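Local coordinates for protein putative sugar isomerase (Parabacteroides distasonis, PDB 3LMZ) that is a probable sugar isomerase with a xylose isomerase-like TIM-barrel fold, whose substrate is not established, at residues L54-I63 with F95-V103; L39-K50 with A72-P82. All coordinates share one frame; numbering follows the deposited sequence. Where two conformers were deposited one is given.

Overall arrangement
Contact 2 (39-50 with 72-82) pairs two adjacent parallel strands of the TIM barrel, and contact 1 (54-63 with 95-103) joins the helices that follow those strands on the outside. Their centres lie about 16 Å apart, contact 2 about 11 Å and contact 1 about 19 Å from the centre of the chain. They touch directly: Tyr97 CE2 sits 3.5 Å from Val80 CG1, and Val101 CG1 sits 3.6 Å from Ile49 CD1. The side chain of Lys50 comes within about 3 Å of a bound citrate, probably from the crystallisation liquor, at the C-terminal end of its strand, where TIM barrels carry their active sites; this is consistent with a substrate pocket there.

Contact 1. Residues L54-I63 with F95-V103; sequences LPLNSTDEQI and FDYAKRVGV
Leu56 and Tyr97 pack together where two neighbouring outer helices of the TIM barrel meet: the loop leading into helix 60-72 lies against the last turns of helix 88-101. Leu56 CG stands 3.7 Å from the centroid of the Tyr97 ring and 9° off its normal, a CH-pi contact, while Val101 CG2 lies against the opposite face, nearer the rim. With CG anti to the backbone N (chi1 166°), Tyr97 reaches the loop, and its OH donates to Leu54 O at 2.7 Å in the carbonyl plane. Leu54 CD2 and Val101 CG2 complete this compact, largely buried half, meeting tip to tip at 3.8 Å with Ile49 of strand 46-49 behind them. A leucine in place of Tyr97 would probably leave Leu54 O without this donor and Leu56 without the flat surface it packs on.

Ile63, buried against Val101, marks the boundary and also lays CD1 over one face of the Arg100 guanidinium. The other half is more polar and open to water. Arg100, bent at chi3 (66°), presents its guanidinium edge, so that NH1 at 2.9 Å and NH2 at 2.8 Å both grip Ser58 O. NH2 also makes a salt bridge to Asp60, in the first turn of the helix that Thr59 and Gln62 start with a capping box. At the solvent edge a water accepts from Arg100 NE at 2.9 Å and donates to Asp60 OD1 at 2.8 Å.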
loop_
_atom_site.group_PDB
_atom_site.type_symbol
_atom_site.label_atom_id
_atom_site.label_comp_id
_atom_site.label_asym_id
_atom_site.label_seq_id
_atom_site.Cartn_x
_atom_site.Cartn_y
_atom_site.Cartn_z
ATOM N N LEU A 54 -17.197 11.344 -17.588
ATOM C CA LEU A 54 -18.537 11.217 -18.142
ATOM C C LEU A 54 -19.162 12.618 -18.162
ATOM O O LEU A 54 -19.800 13.048 -17.175
ATOM C CB LEU A 54 -19.392 10.268 -17.332
ATOM C CG LEU A 54 -20.783 9.931 -17.897
ATOM C CD1 LEU A 54 -20.660 9.206 -19.242
ATOM C CD2 LEU A 54 -21.619 9.113 -16.897
ATOM N N PRO A 55 -18.981 13.328 -19.264
ATOM C CA PRO A 55 -19.523 14.688 -19.345
ATOM C C PRO A 55 -21.025 14.749 -19.142
ATOM O O PRO A 55 -21.746 13.802 -19.515
ATOM C CB PRO A 55 -19.129 15.149 -20.735
ATOM C CG PRO A 55 -17.904 14.329 -21.030
ATOM C CD PRO A 55 -18.184 13.000 -20.449
ATOM N N LEU A 56 -21.483 15.890 -18.612
ATOM C CA LEU A 56 -22.877 16.061 -18.264
ATOM C C LEU A 56 -23.824 15.943 -19.477
ATOM O O LEU A 56 -24.961 15.551 -19.312
ATOM C CB LEU A 56 -23.109 17.346 -17.483
ATOM C CG LEU A 56 -22.915 17.217 -15.974
ATOM C CD1 LEU A 56 -21.444 16.902 -15.621
ATOM C CD2 LEU A 56 -23.479 18.494 -15.277
ATOM N N ASN A 57 -23.363 16.235 -20.672
ATOM C CA ASN A 57 -24.224 16.135 -21.836
ATOM C C ASN A 57 -24.028 14.832 -22.596
ATOM O O ASN A 57 -24.397 14.745 -23.755
ATOM C CB ASN A 57 -24.046 17.378 -22.720
ATOM C CG ASN A 57 -24.628 18.604 -22.053
ATOM O OD1 ASN A 57 -25.782 18.584 -21.625
ATOM N ND2 ASN A 57 -23.813 19.638 -21.887
ATOM N N SER A 58 -23.423 13.826 -21.955
ATOM C CA SER A 58 -23.272 12.535 -22.589
ATOM C C SER A 58 -24.630 12.000 -23.030
ATOM O O SER A 58 -25.663 12.245 -22.354
ATOM C CB SER A 58 -22.533 11.529 -21.682
ATOM O OG SER A 58 -21.226 11.952 -21.398
ATOM N N THR A 59 -24.662 11.313 -24.164
ATOM C CA THR A 59 -25.903 10.743 -24.653
ATOM C C THR A 59 -26.322 9.527 -23.853
ATOM O O THR A 59 -25.499 8.910 -23.122
ATOM C CB THR A 59 -25.776 10.310 -26.161
ATOM O OG1 THR A 59 -24.878 9.195 -26.204
ATOM C CG2 THR A 59 -25.291 11.431 -27.062
ATOM N N ASP A 60 -27.551 9.094 -24.054
ATOM C CA ASP A 60 -28.020 7.870 -23.371
ATOM C C ASP A 60 -27.102 6.696 -23.716
ATOM O O ASP A 60 -26.731 5.887 -22.848
ATOM C CB ASP A 60 -29.452 7.517 -23.719
ATOM C CG ASP A 60 -30.467 8.478 -23.163
ATOM O OD1 ASP A 60 -30.114 9.380 -22.414
ATOM O OD2 ASP A 60 -31.657 8.280 -23.469
ATOM N N GLU A 61 -26.731 6.595 -24.994
ATOM C CA GLU A 61 -25.858 5.507 -25.454
ATOM C C GLU A 61 -24.486 5.616 -24.797
ATOM O O GLU A 61 -23.906 4.607 -24.337
ATOM C CB GLU A 61 -25.755 5.510 -26.996
ATOM C CG GLU A 61 -24.880 4.398 -27.494
ATOM C CD GLU A 61 -24.983 4.172 -28.979
ATOM O OE1 GLU A 61 -26.097 3.984 -29.477
ATOM O OE2 GLU A 61 -23.910 4.136 -29.666
ATOM N N GLN A 62 -23.929 6.834 -24.730
ATOM C CA GLN A 62 -22.655 7.027 -24.017
ATOM C C GLN A 62 -22.712 6.638 -22.537
ATOM O O GLN A 62 -21.759 6.090 -22.015
ATOM C CB GLN A 62 -22.154 8.458 -24.185
ATOM C CG GLN A 62 -21.635 8.767 -25.591
ATOM C CD GLN A 62 -21.230 10.246 -25.700
ATOM O OE1 GLN A 62 -21.942 11.139 -25.218
ATOM N NE2 GLN A 62 -20.137 10.500 -26.398
ATOM N N ILE A 63 -23.834 6.947 -21.886
ATOM C CA ILE A 63 -24.044 6.532 -20.483
ATOM C C ILE A 63 -24.087 5.024 -20.341
ATOM O O ILE A 63 -23.433 4.464 -19.464
ATOM C CB ILE A 63 -25.270 7.252 -19.845
ATOM C CG1 ILE A 63 -24.948 8.750 -19.790
ATOM C CG2 ILE A 63 -25.589 6.714 -18.474
ATOM C CD1 ILE A 63 -26.144 9.598 -19.445
ATOM N N PHE A 95 -28.954 17.556 -11.288
ATOM C CA PHE A 95 -29.927 16.588 -10.798
ATOM C C PHE A 95 -30.402 15.744 -11.991
ATOM O O PHE A 95 -30.556 14.535 -11.850
ATOM C CB PHE A 95 -31.068 17.291 -10.033
ATOM C CG PHE A 95 -30.786 17.497 -8.597
ATOM C CD1 PHE A 95 -29.975 18.526 -8.201
ATOM C CD2 PHE A 95 -31.274 16.638 -7.639
ATOM C CE1 PHE A 95 -29.704 18.722 -6.854
ATOM C CE2 PHE A 95 -31.023 16.820 -6.295
ATOM C CZ PHE A 95 -30.204 17.875 -5.903
ATOM N N ASP A 96 -30.662 16.365 -13.131
ATOM C CA ASP A 96 -31.121 15.567 -14.269
ATOM C C ASP A 96 -30.018 14.575 -14.711
ATOM O O ASP A 96 -30.272 13.388 -14.938
ATOM C CB ASP A 96 -31.580 16.472 -15.413
ATOM C CG ASP A 96 -32.009 15.691 -16.623
ATOM O OD1 ASP A 96 -32.870 14.803 -16.510
ATOM O OD2 ASP A 96 -31.440 15.964 -17.695
ATOM N N TYR A 97 -28.773 15.044 -14.728
ATOM C CA TYR A 97 -27.633 14.169 -15.041
ATOM C C TYR A 97 -27.545 12.988 -14.066
ATOM O O TYR A 97 -27.487 11.822 -14.477
ATOM C CB TYR A 97 -26.395 15.026 -14.998
ATOM C CG TYR A 97 -25.048 14.297 -14.965
ATOM C CD1 TYR A 97 -24.521 13.689 -16.099
ATOM C CD2 TYR A 97 -24.225 14.424 -13.850
ATOM C CE1 TYR A 97 -23.229 13.142 -16.086
ATOM C CE2 TYR A 97 -22.925 13.871 -13.805
ATOM C CZ TYR A 97 -22.422 13.260 -14.907
ATOM O OH TYR A 97 -21.115 12.819 -14.855
ATOM N N ALA A 98 -27.662 13.260 -12.753
ATOM C CA ALA A 98 -27.654 12.153 -11.812
ATOM C C ALA A 98 -28.733 11.091 -12.122
ATOM O O ALA A 98 -28.514 9.910 -12.062
ATOM C CB ALA A 98 -27.769 12.633 -10.408
ATOM N N LYS A 99 -29.917 11.589 -12.451
ATOM C CA LYS A 99 -31.018 10.671 -12.743
ATOM C C LYS A 99 -30.712 9.848 -13.983
ATOM O O LYS A 99 -30.969 8.635 -14.031
ATOM C CB LYS A 99 -32.324 11.469 -12.933
ATOM C CG LYS A 99 -33.552 10.615 -13.251
ATOM C CD LYS A 99 -34.860 11.395 -13.152
ATOM C CE LYS A 99 -36.064 10.517 -13.466
ATOM N NZ LYS A 99 -37.341 11.275 -13.348
ATOM N N ARG A 100 -30.184 10.520 -15.006
ATOM C CA ARG A 100 -29.846 9.838 -16.265
ATOM C C ARG A 100 -28.741 8.773 -16.073
ATOM O O ARG A 100 -28.713 7.769 -16.742
ATOM C CB ARG A 100 -29.398 10.840 -17.312
ATOM C CG ARG A 100 -30.528 11.748 -17.809
ATOM C CD ARG A 100 -30.122 12.778 -18.877
ATOM N NE ARG A 100 -29.728 12.116 -20.101
ATOM C CZ ARG A 100 -28.520 12.183 -20.687
ATOM N NH1 ARG A 100 -27.555 13.003 -20.230
ATOM N NH2 ARG A 100 -28.325 11.453 -21.771
ATOM N N VAL A 101 -27.819 9.046 -15.158
ATOM C CA VAL A 101 -26.652 8.183 -14.884
ATOM C C VAL A 101 -27.090 7.069 -13.924
ATOM O O VAL A 101 -26.396 6.077 -13.790
ATOM C CB VAL A 101 -25.457 9.024 -14.310
ATOM C CG1 VAL A 101 -24.289 8.160 -13.863
ATOM C CG2 VAL A 101 -24.953 9.967 -15.401
ATOM N N GLY A 102 -28.245 7.208 -13.257
ATOM C CA GLY A 102 -28.789 6.167 -12.380
ATOM C C GLY A 102 -28.221 6.142 -10.978
ATOM O O GLY A 102 -28.186 5.090 -10.355
ATOM N N VAL A 103 -27.696 7.272 -10.477
ATOM C CA VAL A 103 -27.249 7.381 -9.085
ATOM C C VAL A 103 -28.271 8.166 -8.235
ATOM O O VAL A 103 -29.171 8.830 -8.781
ATOM C CB VAL A 103 -25.857 8.010 -8.955
ATOM C CG1 VAL A 103 -24.834 7.147 -9.702
ATOM C CG2 VAL A 103 -25.852 9.448 -9.416
HETATM O O HOH W 1 -27.406 15.027 -18.275
HETATM O O HOH W 2 -32.154 10.887 -21.161
#

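Contact 2. Residues L39-K50 with A72-P82; sequences LERLDIHYLCIK and AHKVTGYAVGP
Glu40 reaches from helix 32-41 to His73 and Lys74, at the entry to the second strand of a beta-alpha-beta unit. Its CB lies 3.9 Å from His73 O. CG, anti to the backbone N (chi1 -174°), starts an extended chain and passes 3.9 Å from Lys74 NZ. At the tip the two oxygens divide their work: OE1 accepts from His73 ND1 at 2.8 Å, in the plane of the imidazole but from above that of the carboxylate, whereas OE2 uses its anti lone pair in a salt bridge to Lys74 NZ at 2.9 Å.

Past the end of the helix, His45 ND1 donates to Lys74 O at 2.7 Å, and NE2 of the same ring binds Asp43 OD1. Strands 46-49 and 76-82 then run parallel, their short axes 34° apart. Backbone bonds link them from Thr76 N to His45 O through to Gly81 N to Ile49 O. Ile49 CD1 packs 3.9 Å from Gly77 CA, over a position with no side chain. Beyond the ladder Lys50 NZ donates to Pro82 O at 2.7 Å, a bond that directs the amine, and also bonds the citrate, probably from the crystallisation liquor; this is consistent with a donor lining a pocket at this end of the strand.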
loop_
_atom_site.group_PDB
_atom_site.type_symbol
_atom_site.label_atom_id
_atom_site.label_comp_id
_atom_site.label_asym_id
_atom_site.label_seq_id
_atom_site.Cartn_x
_atom_site.Cartn_y
_atom_site.Cartn_z
ATOM N N LEU A 39 -8.251 0.788 -10.730
ATOM C CA LEU A 39 -9.138 0.287 -9.666
ATOM C C LEU A 39 -9.209 -1.247 -9.668
ATOM O O LEU A 39 -9.221 -1.874 -8.615
ATOM C CB LEU A 39 -10.581 0.861 -9.786
ATOM C CG LEU A 39 -10.840 2.229 -9.118
ATOM C CD1 LEU A 39 -9.961 3.318 -9.651
ATOM C CD2 LEU A 39 -12.310 2.576 -9.305
ATOM N N GLU A 40 -9.358 -1.821 -10.838
ATOM C CA GLU A 40 -9.463 -3.271 -10.996
ATOM C C GLU A 40 -8.246 -3.960 -10.339
ATOM O O GLU A 40 -8.370 -4.913 -9.590
ATOM C CB GLU A 40 -9.579 -3.667 -12.473
ATOM C CG GLU A 40 -9.821 -5.088 -12.777
ATOM C CD GLU A 40 -10.111 -5.279 -14.255
ATOM O OE1 GLU A 40 -9.488 -4.595 -15.090
ATOM O OE2 GLU A 40 -10.937 -6.151 -14.616
ATOM N N ARG A 41 -7.045 -3.466 -10.652
ATOM C CA ARG A 41 -5.795 -4.040 -10.132
ATOM C C ARG A 41 -5.707 -3.849 -8.585
ATOM O O ARG A 41 -5.131 -4.676 -7.932
ATOM C CB ARG A 41 -4.564 -3.417 -10.826
ATOM C CG ARG A 41 -4.365 -3.817 -12.266
ATOM C CD ARG A 41 -2.996 -3.301 -12.786
ATOM N NE ARG A 41 -1.887 -4.023 -12.159
ATOM C CZ ARG A 41 -0.612 -3.641 -12.197
ATOM N NH1 ARG A 41 -0.276 -2.556 -12.857
ATOM N NH2 ARG A 41 0.333 -4.337 -11.601
ATOM N N LEU A 42 -6.262 -2.745 -8.084
ATOM C CA LEU A 42 -6.315 -2.494 -6.643
ATOM C C LEU A 42 -7.446 -3.150 -5.891
ATOM O O LEU A 42 -7.545 -3.020 -4.693
ATOM C CB LEU A 42 -6.383 -0.996 -6.357
ATOM C CG LEU A 42 -5.224 -0.138 -6.798
ATOM C CD1 LEU A 42 -5.675 1.358 -6.798
ATOM C CD2 LEU A 42 -4.041 -0.395 -5.915
ATOM N N ASP A 43 -8.283 -3.931 -6.580
ATOM C CA ASP A 43 -9.463 -4.563 -5.970
ATOM C C ASP A 43 -10.441 -3.561 -5.372
ATOM O O ASP A 43 -11.052 -3.797 -4.338
ATOM C CB ASP A 43 -9.049 -5.616 -4.948
ATOM C CG ASP A 43 -10.176 -6.587 -4.546
ATOM O OD1 ASP A 43 -11.055 -6.912 -5.391
ATOM O OD2 ASP A 43 -10.193 -7.038 -3.360
ATOM N N ILE A 44 -10.648 -2.447 -6.074
ATOM C CA ILE A 44 -11.557 -1.381 -5.669
ATOM C C ILE A 44 -12.750 -1.409 -6.637
ATOM O O ILE A 44 -12.552 -1.448 -7.858
ATOM C CB ILE A 44 -10.863 0.030 -5.680
ATOM C CG1 ILE A 44 -9.737 0.051 -4.621
ATOM C CG2 ILE A 44 -11.900 1.159 -5.526
ATOM C CD1 ILE A 44 -8.848 1.316 -4.627
ATOM N N HIS A 45 -13.948 -1.325 -6.070
ATOM C CA HIS A 45 -15.180 -1.638 -6.808
ATOM C C HIS A 45 -16.115 -0.452 -6.922
ATOM O O HIS A 45 -17.181 -0.622 -7.448
ATOM C CB HIS A 45 -15.836 -2.901 -6.156
ATOM C CG HIS A 45 -14.911 -4.055 -6.227
ATOM N ND1 HIS A 45 -14.674 -4.715 -7.413
ATOM C CD2 HIS A 45 -14.106 -4.620 -5.301
ATOM C CE1 HIS A 45 -13.734 -5.634 -7.209
ATOM N NE2 HIS A 45 -13.364 -5.578 -5.940
ATOM N N TYR A 46 -15.683 0.729 -6.433
ATOM C CA TYR A 46 -16.557 1.897 -6.454
ATOM C C TYR A 46 -15.775 3.130 -6.919
ATOM O O TYR A 46 -14.703 3.371 -6.430
ATOM C CB TYR A 46 -17.152 2.142 -5.053
ATOM C CG TYR A 46 -18.008 0.982 -4.601
ATOM C CD1 TYR A 46 -19.287 0.833 -5.099
ATOM C CD2 TYR A 46 -17.540 0.089 -3.678
ATOM C CE1 TYR A 46 -20.086 -0.231 -4.719
ATOM C CE2 TYR A 46 -18.312 -1.002 -3.306
ATOM C CZ TYR A 46 -19.590 -1.133 -3.828
ATOM O OH TYR A 46 -20.391 -2.210 -3.435
ATOM N N LEU A 47 -16.425 3.913 -7.797
ATOM C CA LEU A 47 -15.847 5.113 -8.381
ATOM C C LEU A 47 -16.901 6.239 -8.272
ATOM O O LEU A 47 -18.056 6.058 -8.671
ATOM C CB LEU A 47 -15.501 4.881 -9.844
ATOM C CG LEU A 47 -14.984 6.067 -10.644
ATOM C CD1 LEU A 47 -13.664 6.641 -10.055
ATOM C CD2 LEU A 47 -14.846 5.755 -12.172
ATOM N N CYS A 48 -16.439 7.402 -7.792
ATOM C CA CYS A 48 -17.263 8.582 -7.849
ATOM C C CYS A 48 -17.026 9.250 -9.211
ATOM O O CYS A 48 -15.875 9.458 -9.616
ATOM C CB CYS A 48 -16.966 9.528 -6.694
ATOM S SG CYS A 48 -18.310 10.757 -6.467
ATOM N N ILE A 49 -18.118 9.566 -9.946
ATOM C CA ILE A 49 -18.020 9.905 -11.358
ATOM C C ILE A 49 -17.795 11.399 -11.556
ATOM O O ILE A 49 -18.674 12.203 -11.162
ATOM C CB ILE A 49 -19.344 9.501 -12.091
ATOM C CG1 ILE A 49 -19.669 8.007 -11.880
ATOM C CG2 ILE A 49 -19.261 9.872 -13.607
ATOM C CD1 ILE A 49 -21.093 7.629 -12.384
ATOM N N LYS A 50 -16.729 11.751 -12.305
ATOM C CA LYS A 50 -16.379 13.114 -12.652
ATOM C C LYS A 50 -16.664 13.423 -14.117
ATOM O O LYS A 50 -16.661 12.529 -14.949
ATOM C CB LYS A 50 -14.917 13.409 -12.308
ATOM C CG LYS A 50 -14.638 13.689 -10.843
ATOM C CD LYS A 50 -15.224 14.913 -10.270
ATOM C CE LYS A 50 -14.659 16.189 -10.847
ATOM N NZ LYS A 50 -15.150 17.379 -10.138
ATOM N N ALA A 72 -17.401 -4.149 -16.694
ATOM C CA ALA A 72 -16.364 -5.045 -17.192
ATOM C C ALA A 72 -15.100 -5.071 -16.316
ATOM O O ALA A 72 -14.320 -6.036 -16.366
ATOM C CB ALA A 72 -16.011 -4.685 -18.589
ATOM N N HIS A 73 -14.860 -3.967 -15.597
ATOM C CA HIS A 73 -13.776 -3.853 -14.651
ATOM C C HIS A 73 -14.195 -4.022 -13.212
ATOM O O HIS A 73 -13.442 -3.704 -12.297
ATOM C CB HIS A 73 -13.032 -2.514 -14.878
ATOM C CG HIS A 73 -12.424 -2.425 -16.231
ATOM N ND1 HIS A 73 -11.212 -3.003 -16.559
ATOM C CD2 HIS A 73 -12.929 -1.941 -17.386
ATOM C CE1 HIS A 73 -10.980 -2.818 -17.851
ATOM N NE2 HIS A 73 -12.000 -2.161 -18.371
ATOM N N LYS A 74 -15.421 -4.509 -13.004
ATOM C CA LYS A 74 -15.966 -4.783 -11.675
ATOM C C LYS A 74 -16.012 -3.524 -10.823
ATOM O O LYS A 74 -15.893 -3.602 -9.612
ATOM C CB LYS A 74 -15.208 -5.940 -10.979
ATOM C CG LYS A 74 -15.437 -7.246 -11.812
ATOM C CD LYS A 74 -14.273 -8.057 -11.982
ATOM C CE LYS A 74 -13.244 -7.506 -12.969
ATOM N NZ LYS A 74 -11.982 -8.332 -12.959
ATOM N N VAL A 75 -16.384 -2.418 -11.466
ATOM C CA VAL A 75 -16.575 -1.133 -10.800
ATOM C C VAL A 75 -17.987 -0.622 -11.002
ATOM O O VAL A 75 -18.557 -0.749 -12.060
ATOM C CB VAL A 75 -15.576 -0.059 -11.369
ATOM C CG1 VAL A 75 -15.857 1.343 -10.863
ATOM C CG2 VAL A 75 -14.070 -0.476 -11.058
ATOM N N THR A 76 -18.525 -0.075 -9.929
ATOM C CA THR A 76 -19.813 0.622 -9.868
ATOM C C THR A 76 -19.565 2.125 -9.683
ATOM O O THR A 76 -18.875 2.548 -8.719
ATOM C CB THR A 76 -20.666 0.102 -8.672
ATOM O OG1 THR A 76 -20.957 -1.298 -8.883
ATOM C CG2 THR A 76 -21.968 0.914 -8.565
ATOM N N GLY A 77 -20.150 2.925 -10.581
ATOM C CA GLY A 77 -20.188 4.343 -10.402
ATOM C C GLY A 77 -21.283 4.665 -9.399
ATOM O O GLY A 77 -22.469 4.562 -9.713
ATOM N N TYR A 78 -20.903 5.078 -8.183
ATOM C CA TYR A 78 -21.833 5.134 -7.054
ATOM C C TYR A 78 -22.474 6.494 -6.775
ATOM O O TYR A 78 -23.481 6.575 -6.015
ATOM C CB TYR A 78 -21.189 4.588 -5.774
ATOM C CG TYR A 78 -20.268 5.566 -5.097
ATOM C CD1 TYR A 78 -18.911 5.644 -5.404
ATOM C CD2 TYR A 78 -20.749 6.418 -4.118
ATOM C CE1 TYR A 78 -18.066 6.595 -4.753
ATOM C CE2 TYR A 78 -19.924 7.350 -3.479
ATOM C CZ TYR A 78 -18.562 7.415 -3.785
ATOM O OH TYR A 78 -17.728 8.347 -3.191
ATOM N N ALA A 79 -21.858 7.537 -7.317
ATOM C CA ALA A 79 -22.315 8.903 -7.152
ATOM C C ALA A 79 -21.675 9.709 -8.278
ATOM O O ALA A 79 -20.807 9.221 -9.003
ATOM C CB ALA A 79 -21.887 9.427 -5.776
ATOM N N VAL A 80 -22.162 10.938 -8.386
ATOM C CA VAL A 80 -21.551 11.915 -9.310
ATOM C C VAL A 80 -20.990 13.120 -8.545
ATOM O O VAL A 80 -21.638 13.585 -7.560
ATOM C CB VAL A 80 -22.542 12.429 -10.409
ATOM C CG1 VAL A 80 -22.931 11.277 -11.412
ATOM C CG2 VAL A 80 -23.819 13.064 -9.812
ATOM N N GLY A 81 -19.811 13.583 -8.987
ATOM C CA GLY A 81 -19.217 14.822 -8.467
ATOM C C GLY A 81 -17.885 14.619 -7.812
ATOM O O GLY A 81 -17.326 13.540 -7.891
ATOM N N PRO A 82 -17.380 15.640 -7.121
ATOM C CA PRO A 82 -18.043 16.924 -6.927
ATOM C C PRO A 82 -18.406 17.704 -8.190
ATOM O O PRO A 82 -17.647 17.790 -9.130
ATOM C CB PRO A 82 -17.024 17.733 -6.127
ATOM C CG PRO A 82 -16.133 16.688 -5.429
ATOM C CD PRO A 82 -16.161 15.475 -6.309
HETATM O O HOH W 3 -11.836 -6.748 -16.920
HETATM O O HOH W 4 -12.556 -3.680 -9.618
HETATM O O HOH W 5 -18.897 -3.007 -8.382
#